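Side-chain contacts in phosphotriesterase homology protein (Escherichia coli, PDB 1BF6), which hydrolyses phosphorylated glyceryl acetates, and also aromatic acetates and propionates, with the help of two zinc ions in each subunit: residues A[273-276]-A[277-280]; A[86-89]-A[90-94]; A[64-67]-A[68-71]. All coordinates share one frame; numbering follows the deposited sequence.

Contact 1 (A[273-276]-A[277-280]); sequences FSQA and DVDV
A capping box formed by Ser274 and Asp277 starts the last helix of the chain, 275-289. Ser274 OG, turned between its own backbone N and carbonyl carbon (chi1 73°), accepts from Asp277 N at 3.0 Å. In return Asp277 OD2 takes the Ser274 N-H at 3.1 Å, a nearly straight bond (163°) that reaches the oxygen from above the carboxylate plane; the same OD2 has a second partner in the salt bridge to Arg229. Phe273 CD2 lies against Asp277 CB at 3.7 Å, with the ring and carboxylate planes 76° apart, while the phenyl ring of Phe273 meets His226 edge-to-face. Next along, the Gln275 chain bends at chi2, and its NE2 donates to Asp279 OD1, one turn ahead, at 3.0 Å; the acceptor lies in the amide plane, but the N-H comes in well above the plane of the carboxylate. Asp279, a beta-D-glucose-binding residue, also has Tyr7 OH bonded to OD1, and Arg269 holds OE1 of Gln275. Two backbone N-H groups at the helix start thus find side-chain acceptors, and OD2 of Asp277, gripped by an N-H and a guanidinium, is probably kept ionised.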
ATOM      1  N   PHE A 273     -13.087 -12.696 -15.740  1.00 13.11           N
ATOM      2  CA  PHE A 273     -13.485 -11.383 -15.223  1.00 10.50           C
ATOM      3  C   PHE A 273     -13.831 -10.409 -16.340  1.00  9.52           C
ATOM      4  O   PHE A 273     -13.079 -10.272 -17.306  1.00  8.32           O
ATOM      5  CB  PHE A 273     -12.354 -10.751 -14.397  1.00 12.29           C
ATOM      6  CG  PHE A 273     -12.366 -11.103 -12.928  1.00 11.92           C
ATOM      7  CD1 PHE A 273     -12.424 -12.423 -12.501  1.00 11.79           C
ATOM      8  CD2 PHE A 273     -12.240 -10.094 -11.967  1.00 13.61           C
ATOM      9  CE1 PHE A 273     -12.349 -12.744 -11.129  1.00 14.72           C
ATOM     10  CE2 PHE A 273     -12.168 -10.398 -10.597  1.00 11.13           C
ATOM     11  CZ  PHE A 273     -12.221 -11.725 -10.178  1.00 10.83           C
ATOM     12  N   SER A 274     -14.938  -9.687 -16.178  1.00  8.91           N
ATOM     13  CA  SER A 274     -15.355  -8.683 -17.154  1.00  7.09           C
ATOM     14  C   SER A 274     -14.505  -7.450 -16.900  1.00  7.21           C
ATOM     15  O   SER A 274     -13.873  -7.333 -15.838  1.00  7.70           O
ATOM     16  CB  SER A 274     -16.845  -8.326 -16.978  1.00  6.75           C
ATOM     17  OG  SER A 274     -17.076  -7.535 -15.816  1.00  7.57           O
ATOM     18  N   GLN A 275     -14.462  -6.538 -17.861  1.00  6.49           N
ATOM     19  CA  GLN A 275     -13.684  -5.321 -17.686  1.00  7.22           C
ATOM     20  C   GLN A 275     -14.300  -4.445 -16.581  1.00  8.96           C
ATOM     21  O   GLN A 275     -13.589  -3.670 -15.936  1.00 11.42           O
ATOM     22  CB  GLN A 275     -13.576  -4.545 -18.994  1.00  6.48           C
ATOM     23  CG  GLN A 275     -12.613  -3.368 -18.955  1.00  9.85           C
ATOM     24  CD  GLN A 275     -11.197  -3.760 -18.560  1.00 11.28           C
ATOM     25  OE1 GLN A 275     -10.605  -4.663 -19.134  1.00 10.61           O
ATOM     26  NE2 GLN A 275     -10.655  -3.076 -17.568  1.00 17.43           N
ATOM     27  N   ALA A 276     -15.612  -4.577 -16.379  1.00  8.34           N
ATOM     28  CA  ALA A 276     -16.325  -3.830 -15.341  1.00  8.90           C
ATOM     29  C   ALA A 276     -15.848  -4.337 -13.979  1.00  9.00           C
ATOM     30  O   ALA A 276     -15.654  -3.542 -13.067  1.00  8.78           O
ATOM     31  CB  ALA A 276     -17.829  -4.034 -15.475  1.00 10.66           C
ATOM     32  N   ASP A 277     -15.708  -5.660 -13.844  1.00  9.31           N
ATOM     33  CA  ASP A 277     -15.214  -6.286 -12.603  1.00 11.36           C
ATOM     34  C   ASP A 277     -13.825  -5.701 -12.298  1.00 11.81           C
ATOM     35  O   ASP A 277     -13.518  -5.342 -11.158  1.00 10.54           O
ATOM     36  CB  ASP A 277     -15.041  -7.808 -12.756  1.00 11.75           C
ATOM     37  CG  ASP A 277     -16.355  -8.576 -12.817  1.00 14.13           C
ATOM     38  OD1 ASP A 277     -17.366  -8.150 -12.219  1.00 10.49           O
ATOM     39  OD2 ASP A 277     -16.356  -9.650 -13.463  1.00 14.21           O
ATOM     40  N   VAL A 278     -12.984  -5.634 -13.327  1.00 10.40           N
ATOM     41  CA  VAL A 278     -11.635  -5.093 -13.192  1.00  9.89           C
ATOM     42  C   VAL A 278     -11.683  -3.626 -12.748  1.00 11.65           C
ATOM     43  O   VAL A 278     -10.982  -3.229 -11.817  1.00  9.64           O
ATOM     44  CB  VAL A 278     -10.853  -5.191 -14.545  1.00  9.46           C
ATOM     45  CG1 VAL A 278      -9.515  -4.438 -14.461  1.00 10.79           C
ATOM     46  CG2 VAL A 278     -10.636  -6.653 -14.934  1.00  8.54           C
ATOM     47  N   ASP A 279     -12.545  -2.837 -13.392  1.00 10.43           N
ATOM     48  CA  ASP A 279     -12.660  -1.409 -13.081  1.00  9.95           C
ATOM     49  C   ASP A 279     -13.163  -1.123 -11.664  1.00  8.18           C
ATOM     50  O   ASP A 279     -12.861  -0.076 -11.104  1.00  6.58           O
ATOM     51  CB  ASP A 279     -13.491  -0.670 -14.151  1.00 11.14           C
ATOM     52  CG  ASP A 279     -12.777  -0.601 -15.514  1.00 13.66           C
ATOM     53  OD1 ASP A 279     -11.611  -1.043 -15.613  1.00 12.53           O
ATOM     54  OD2 ASP A 279     -13.373  -0.085 -16.487  1.00 14.27           O
ATOM     55  N   VAL A 280     -13.904  -2.060 -11.083  1.00  9.68           N
ATOM     56  CA  VAL A 280     -14.382  -1.887  -9.713  1.00 11.75           C
ATOM     57  C   VAL A 280     -13.148  -1.862  -8.792  1.00 13.71           C
ATOM     58  O   VAL A 280     -12.995  -0.955  -7.961  1.00 13.24           O
ATOM     59  CB  VAL A 280     -15.332  -3.029  -9.287  1.00 11.08           C
ATOM     60  CG1 VAL A 280     -15.533  -3.033  -7.775  1.00 12.55           C
ATOM     61  CG2 VAL A 280     -16.680  -2.856  -9.962  1.00 11.24           C
TER

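Contact 2 (A[86-89]-A[90-94]); sequences AFFP and EHVAT
Phe88 packs on Val92 from the loop that leads into the short, weakly bonded helix of about residues 91-94. Phe88 CB touches Val92 CG2 at 3.9 Å, and the other methyl, CG1, stands over one face of the phenyl ring, 4.1 Å above its plane and toward the rim. This pairing follows from Val92 CG1 being anti to the backbone N, which puts CG2 beside that N and close to the incoming chain.

Pro89 comes next and meets two residues. Its CD packs against Val92 CG2 at 3.7 Å, and its carbonyl oxygen accepts from Val92 N at 3.3 Å; the bond is straight at the hydrogen (169°), but the donor sits above the carbonyl plane, away from a lone pair. Its CB lies over one face of the His91 ring, a CH-pi contact 4.0 Å from the ring centroid and 22° off the normal, with CE1 the nearest ring atom.

His91 reaches that place because CG stands between its backbone N and carbonyl carbon (chi1 69°), bringing the imidazole back over the proline. Its NE2 is hydrogen-bonded to Tyr82 OH, and Tyr57 meets the ring edge-to-face. A serine here would probably leave the CB side of Pro89 without its aromatic cover and Tyr82 OH without its nitrogen partner.

The stretch belongs to the connection that follows strand 75-80 in the barrel. Phe88 and Val92 both pack on Val139 of helix 134-150, which also presents Leu135 and Glu136 to the phenyl ring, while Lys138 of the same helix bonds to Val92 O.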
ATOM      1  N   ALA A  86      11.232  -4.686  13.463  1.00  9.50           N
ATOM      2  CA  ALA A  86      12.633  -4.780  13.068  1.00 11.52           C
ATOM      3  C   ALA A  86      13.221  -3.530  12.416  1.00 12.09           C
ATOM      4  O   ALA A  86      14.432  -3.322  12.468  1.00 12.97           O
ATOM      5  CB  ALA A  86      12.835  -5.997  12.176  1.00 11.93           C
ATOM      6  N   PHE A  87      12.366  -2.679  11.842  1.00 11.70           N
ATOM      7  CA  PHE A  87      12.819  -1.464  11.169  1.00 11.31           C
ATOM      8  C   PHE A  87      12.588  -0.149  11.926  1.00 10.69           C
ATOM      9  O   PHE A  87      12.974   0.918  11.440  1.00 11.80           O
ATOM     10  CB  PHE A  87      12.176  -1.356   9.777  1.00 12.77           C
ATOM     11  CG  PHE A  87      12.522  -2.489   8.845  1.00 12.49           C
ATOM     12  CD1 PHE A  87      12.001  -3.764   9.044  1.00 13.66           C
ATOM     13  CD2 PHE A  87      13.366  -2.276   7.763  1.00 16.08           C
ATOM     14  CE1 PHE A  87      12.315  -4.814   8.178  1.00 13.95           C
ATOM     15  CE2 PHE A  87      13.691  -3.322   6.887  1.00 14.93           C
ATOM     16  CZ  PHE A  87      13.163  -4.586   7.098  1.00 14.40           C
ATOM     17  N   PHE A  88      11.978  -0.212  13.108  1.00 10.69           N
ATOM     18  CA  PHE A  88      11.699   1.013  13.877  1.00 12.63           C
ATOM     19  C   PHE A  88      12.934   1.763  14.387  1.00 12.77           C
ATOM     20  O   PHE A  88      13.909   1.140  14.819  1.00 13.01           O
ATOM     21  CB  PHE A  88      10.869   0.709  15.136  1.00 10.19           C
ATOM     22  CG  PHE A  88       9.437   0.314  14.888  1.00  8.89           C
ATOM     23  CD1 PHE A  88       8.709   0.832  13.809  1.00 10.26           C
ATOM     24  CD2 PHE A  88       8.798  -0.555  15.778  1.00  9.16           C
ATOM     25  CE1 PHE A  88       7.359   0.488  13.631  1.00  6.88           C
ATOM     26  CE2 PHE A  88       7.458  -0.906  15.611  1.00  7.51           C
ATOM     27  CZ  PHE A  88       6.733  -0.383  14.532  1.00  7.79           C
ATOM     28  N   PRO A  89      12.918   3.107  14.314  1.00 13.66           N
ATOM     29  CA  PRO A  89      14.062   3.873  14.827  1.00 14.44           C
ATOM     30  C   PRO A  89      13.944   3.710  16.357  1.00 15.41           C
ATOM     31  O   PRO A  89      12.889   3.297  16.862  1.00 13.75           O
ATOM     32  CB  PRO A  89      13.724   5.315  14.434  1.00 13.84           C
ATOM     33  CG  PRO A  89      12.846   5.160  13.233  1.00 15.00           C
ATOM     34  CD  PRO A  89      11.983   3.981  13.578  1.00 12.96           C
ATOM     35  N   GLU A  90      15.011   4.022  17.088  1.00 16.06           N
ATOM     36  CA  GLU A  90      15.015   3.904  18.552  1.00 16.42           C
ATOM     37  C   GLU A  90      13.892   4.690  19.227  1.00 13.07           C
ATOM     38  O   GLU A  90      13.285   4.217  20.187  1.00 11.59           O
ATOM     39  CB  GLU A  90      16.356   4.401  19.120  1.00 19.88           C
ATOM     40  CG  GLU A  90      17.600   3.694  18.562  1.00 27.52           C
ATOM     41  CD  GLU A  90      17.733   2.244  19.022  1.00 32.29           C
ATOM     42  OE1 GLU A  90      16.926   1.802  19.878  1.00 33.68           O
ATOM     43  OE2 GLU A  90      18.659   1.547  18.532  1.00 35.32           O
ATOM     44  N   HIS A  91      13.608   5.878  18.699  1.00 12.68           N
ATOM     45  CA  HIS A  91      12.588   6.757  19.271  1.00 11.67           C
ATOM     46  C   HIS A  91      11.134   6.283  19.286  1.00 12.27           C
ATOM     47  O   HIS A  91      10.281   6.920  19.911  1.00  8.23           O
ATOM     48  CB  HIS A  91      12.716   8.182  18.713  1.00 11.18           C
ATOM     49  CG  HIS A  91      12.349   8.325  17.265  1.00 13.03           C
ATOM     50  ND1 HIS A  91      13.273   8.642  16.293  1.00 13.48           N
ATOM     51  CD2 HIS A  91      11.143   8.310  16.643  1.00 13.89           C
ATOM     52  CE1 HIS A  91      12.655   8.830  15.141  1.00 15.12           C
ATOM     53  NE2 HIS A  91      11.361   8.636  15.327  1.00 13.57           N
ATOM     54  N   VAL A  92      10.830   5.188  18.588  1.00 10.88           N
ATOM     55  CA  VAL A  92       9.463   4.685  18.635  1.00 11.18           C
ATOM     56  C   VAL A  92       9.194   4.183  20.065  1.00 11.07           C
ATOM     57  O   VAL A  92       8.086   4.323  20.586  1.00 12.72           O
ATOM     58  CB  VAL A  92       9.212   3.567  17.593  1.00  9.81           C
ATOM     59  CG1 VAL A  92       7.842   2.927  17.819  1.00  6.53           C
ATOM     60  CG2 VAL A  92       9.305   4.154  16.194  1.00  5.95           C
ATOM     61  N   ALA A  93      10.223   3.647  20.718  1.00  9.97           N
ATOM     62  CA  ALA A  93      10.067   3.153  22.084  1.00  8.80           C
ATOM     63  C   ALA A  93      10.093   4.276  23.129  1.00  8.15           C
ATOM     64  O   ALA A  93       9.347   4.227  24.103  1.00  9.51           O
ATOM     65  CB  ALA A  93      11.144   2.115  22.406  1.00  6.63           C
ATOM     66  N   THR A  94      10.930   5.289  22.904  1.00  8.83           N
ATOM     67  CA  THR A  94      11.084   6.391  23.852  1.00 10.12           C
ATOM     68  C   THR A  94      10.064   7.516  23.764  1.00 12.82           C
ATOM     69  O   THR A  94       9.828   8.221  24.751  1.00 12.63           O
ATOM     70  CB  THR A  94      12.504   6.968  23.822  1.00  8.18           C
ATOM     71  OG1 THR A  94      12.787   7.530  22.534  1.00  9.84           O
ATOM     72  CG2 THR A  94      13.516   5.878  24.159  1.00  8.63           C
TER

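Contact 3 (A[64-67]-A[68-71]); sequences FMLD and VMRE
Phe64 CG is anti to the backbone N (chi1 -173°), which swings the phenyl ring along helix 62-72 to meet Val68 one turn later, while Val68, with chi1 165°, sets CG2 beside its own N and facing back. The two touch obliquely: Phe64 CE1 lies 3.8 Å from Val68 CG2, and that methyl also rests 3.3 Å from Phe64 O, the acceptor of the Val68 N-H. On another side of the helix the Met69 chain, extended through chi2, bends at chi3 so that CE turns back to Leu66 CD2, 4.0 Å away. Met69 CG passes within 3.3 Å of Met65 O. Backbone bonds of the i to i+4 kind run through the segment, from Val68 N to Phe64 O at 3.0 Å as far as Glu71 N to Asp67 O at 2.9 Å.

The helix lies in the crossover connection of the beta-alpha-beta unit formed with strands 47-52 and 75-80. The side chains of Met65 and Met69 pack against strand 75-80, Val68 packs on Tyr32 and Met39 of helix 32-44, and the Phe64 ring meets His15 and Tyr32 edge-to-face. Asp67 OD1 is bonded to Gln63 NE2, one turn back.

The side-chain contacts across 64-67 and 68-71 are therefore apolar, aromatic to methyl and methyl to methyl; the polar work falls to the main chain, so these two pairs are held by van der Waals packing rather than by polar bonds.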
ATOM      1  N   PHE A  64      11.515  13.782  -4.497  1.00 12.36           N
ATOM      2  CA  PHE A  64      11.604  12.795  -5.571  1.00 11.95           C
ATOM      3  C   PHE A  64      10.212  12.520  -6.119  1.00 12.62           C
ATOM      4  O   PHE A  64      10.026  12.407  -7.334  1.00 10.93           O
ATOM      5  CB  PHE A  64      12.194  11.507  -5.000  1.00 13.41           C
ATOM      6  CG  PHE A  64      12.494  10.452  -6.030  1.00 13.48           C
ATOM      7  CD1 PHE A  64      11.493   9.609  -6.504  1.00 14.79           C
ATOM      8  CD2 PHE A  64      13.802  10.256  -6.472  1.00 15.55           C
ATOM      9  CE1 PHE A  64      11.792   8.581  -7.397  1.00 16.12           C
ATOM     10  CE2 PHE A  64      14.111   9.234  -7.362  1.00 16.94           C
ATOM     11  CZ  PHE A  64      13.110   8.400  -7.822  1.00 15.97           C
ATOM     12  N   MET A  65       9.240  12.395  -5.211  1.00 12.25           N
ATOM     13  CA  MET A  65       7.853  12.137  -5.603  1.00 12.87           C
ATOM     14  C   MET A  65       7.242  13.356  -6.300  1.00 12.99           C
ATOM     15  O   MET A  65       6.503  13.208  -7.277  1.00 13.45           O
ATOM     16  CB  MET A  65       7.017  11.703  -4.394  1.00 11.70           C
ATOM     17  CG  MET A  65       7.507  10.395  -3.756  1.00 12.32           C
ATOM     18  SD  MET A  65       6.425   9.691  -2.502  1.00 11.66           S
ATOM     19  CE  MET A  65       6.798  10.762  -1.089  1.00 11.11           C
ATOM     20  N   LEU A  66       7.567  14.554  -5.809  1.00 12.35           N
ATOM     21  CA  LEU A  66       7.070  15.795  -6.407  1.00 12.83           C
ATOM     22  C   LEU A  66       7.612  15.910  -7.830  1.00 13.31           C
ATOM     23  O   LEU A  66       6.904  16.349  -8.747  1.00 12.60           O
ATOM     24  CB  LEU A  66       7.546  17.017  -5.609  1.00 14.04           C
ATOM     25  CG  LEU A  66       6.840  17.351  -4.288  1.00 15.49           C
ATOM     26  CD1 LEU A  66       7.602  18.468  -3.579  1.00 12.33           C
ATOM     27  CD2 LEU A  66       5.388  17.761  -4.561  1.00 14.80           C
ATOM     28  N   ASP A  67       8.880  15.531  -7.990  1.00 12.93           N
ATOM     29  CA  ASP A  67       9.554  15.582  -9.283  1.00 13.92           C
ATOM     30  C   ASP A  67       8.958  14.580 -10.264  1.00 12.51           C
ATOM     31  O   ASP A  67       8.749  14.918 -11.429  1.00 14.60           O
ATOM     32  CB  ASP A  67      11.059  15.337  -9.126  1.00 13.19           C
ATOM     33  CG  ASP A  67      11.775  16.478  -8.418  1.00 15.29           C
ATOM     34  OD1 ASP A  67      11.182  17.563  -8.236  1.00 15.30           O
ATOM     35  OD2 ASP A  67      12.942  16.283  -8.035  1.00 16.18           O
ATOM     36  N   VAL A  68       8.698  13.353  -9.797  1.00 13.74           N
ATOM     37  CA  VAL A  68       8.107  12.318 -10.646  1.00 12.61           C
ATOM     38  C   VAL A  68       6.765  12.822 -11.179  1.00 14.06           C
ATOM     39  O   VAL A  68       6.493  12.703 -12.367  1.00 14.77           O
ATOM     40  CB  VAL A  68       7.919  10.974  -9.889  1.00 12.71           C
ATOM     41  CG1 VAL A  68       6.995  10.046 -10.664  1.00 13.29           C
ATOM     42  CG2 VAL A  68       9.263  10.289  -9.693  1.00 11.09           C
ATOM     43  N   MET A  69       5.952  13.417 -10.304  1.00 12.92           N
ATOM     44  CA  MET A  69       4.647  13.961 -10.698  1.00 13.74           C
ATOM     45  C   MET A  69       4.774  15.075 -11.741  1.00 14.28           C
ATOM     46  O   MET A  69       4.000  15.148 -12.700  1.00 15.18           O
ATOM     47  CB  MET A  69       3.899  14.516  -9.480  1.00 11.83           C
ATOM     48  CG  MET A  69       3.404  13.475  -8.497  1.00 13.02           C
ATOM     49  SD  MET A  69       2.122  14.162  -7.379  1.00 15.15           S
ATOM     50  CE  MET A  69       3.145  14.726  -6.022  1.00 13.06           C
ATOM     51  N   ARG A  70       5.729  15.966 -11.518  1.00 14.53           N
ATOM     52  CA  ARG A  70       5.990  17.088 -12.409  1.00 17.47           C
ATOM     53  C   ARG A  70       6.372  16.591 -13.814  1.00 17.06           C
ATOM     54  O   ARG A  70       5.843  17.056 -14.825  1.00 17.80           O
ATOM     55  CB  ARG A  70       7.124  17.923 -11.809  1.00 19.53           C
ATOM     56  CG  ARG A  70       7.650  19.044 -12.667  1.00 25.62           C
ATOM     57  CD  ARG A  70       6.999  20.365 -12.324  1.00 31.92           C
ATOM     58  NE  ARG A  70       7.703  21.474 -12.964  1.00 36.67           N
ATOM     59  CZ  ARG A  70       7.174  22.676 -13.187  1.00 40.13           C
ATOM     60  NH1 ARG A  70       5.924  22.944 -12.818  1.00 41.10           N
ATOM     61  NH2 ARG A  70       7.890  23.606 -13.814  1.00 40.02           N
ATOM     62  N   GLU A  71       7.241  15.592 -13.852  1.00 16.36           N
ATOM     63  CA  GLU A  71       7.740  15.014 -15.095  1.00 16.86           C
ATOM     64  C   GLU A  71       6.723  14.205 -15.895  1.00 16.39           C
ATOM     65  O   GLU A  71       6.570  14.417 -17.092  1.00 18.65           O
ATOM     66  CB  GLU A  71       8.956  14.133 -14.772  1.00 18.62           C
ATOM     67  CG  GLU A  71       9.562  13.351 -15.946  1.00 21.16           C
ATOM     68  CD  GLU A  71      10.124  14.243 -17.042  1.00 23.73           C
ATOM     69  OE1 GLU A  71      10.777  15.260 -16.715  1.00 22.22           O
ATOM     70  OE2 GLU A  71       9.913  13.919 -18.235  1.00 24.87           O
TER

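Overall arrangement
From the N terminus, contact 3 comes first, within helix 62-72 that returns the chain from strand 47-52 to strand 75-80. Contact 2 follows in the connection beyond that strand, at the entry to helix 91-94, and contact 1 opens the final helix, 275-289. Each is local, joining residues about a turn apart, and closes no long loop; the three therefore run in series, with none nested or crossed. Contacts 1 and 2 lie on opposite sides of the chain's centre, their own centres about 42 Å apart; the centre of contact 3 is about 30 Å from each of theirs. All belong to the TIM-barrel fold: contact 3 backs a strand, contact 2 faces helix 134-150, and contact 1 sits against helices 218-230 and 259-270.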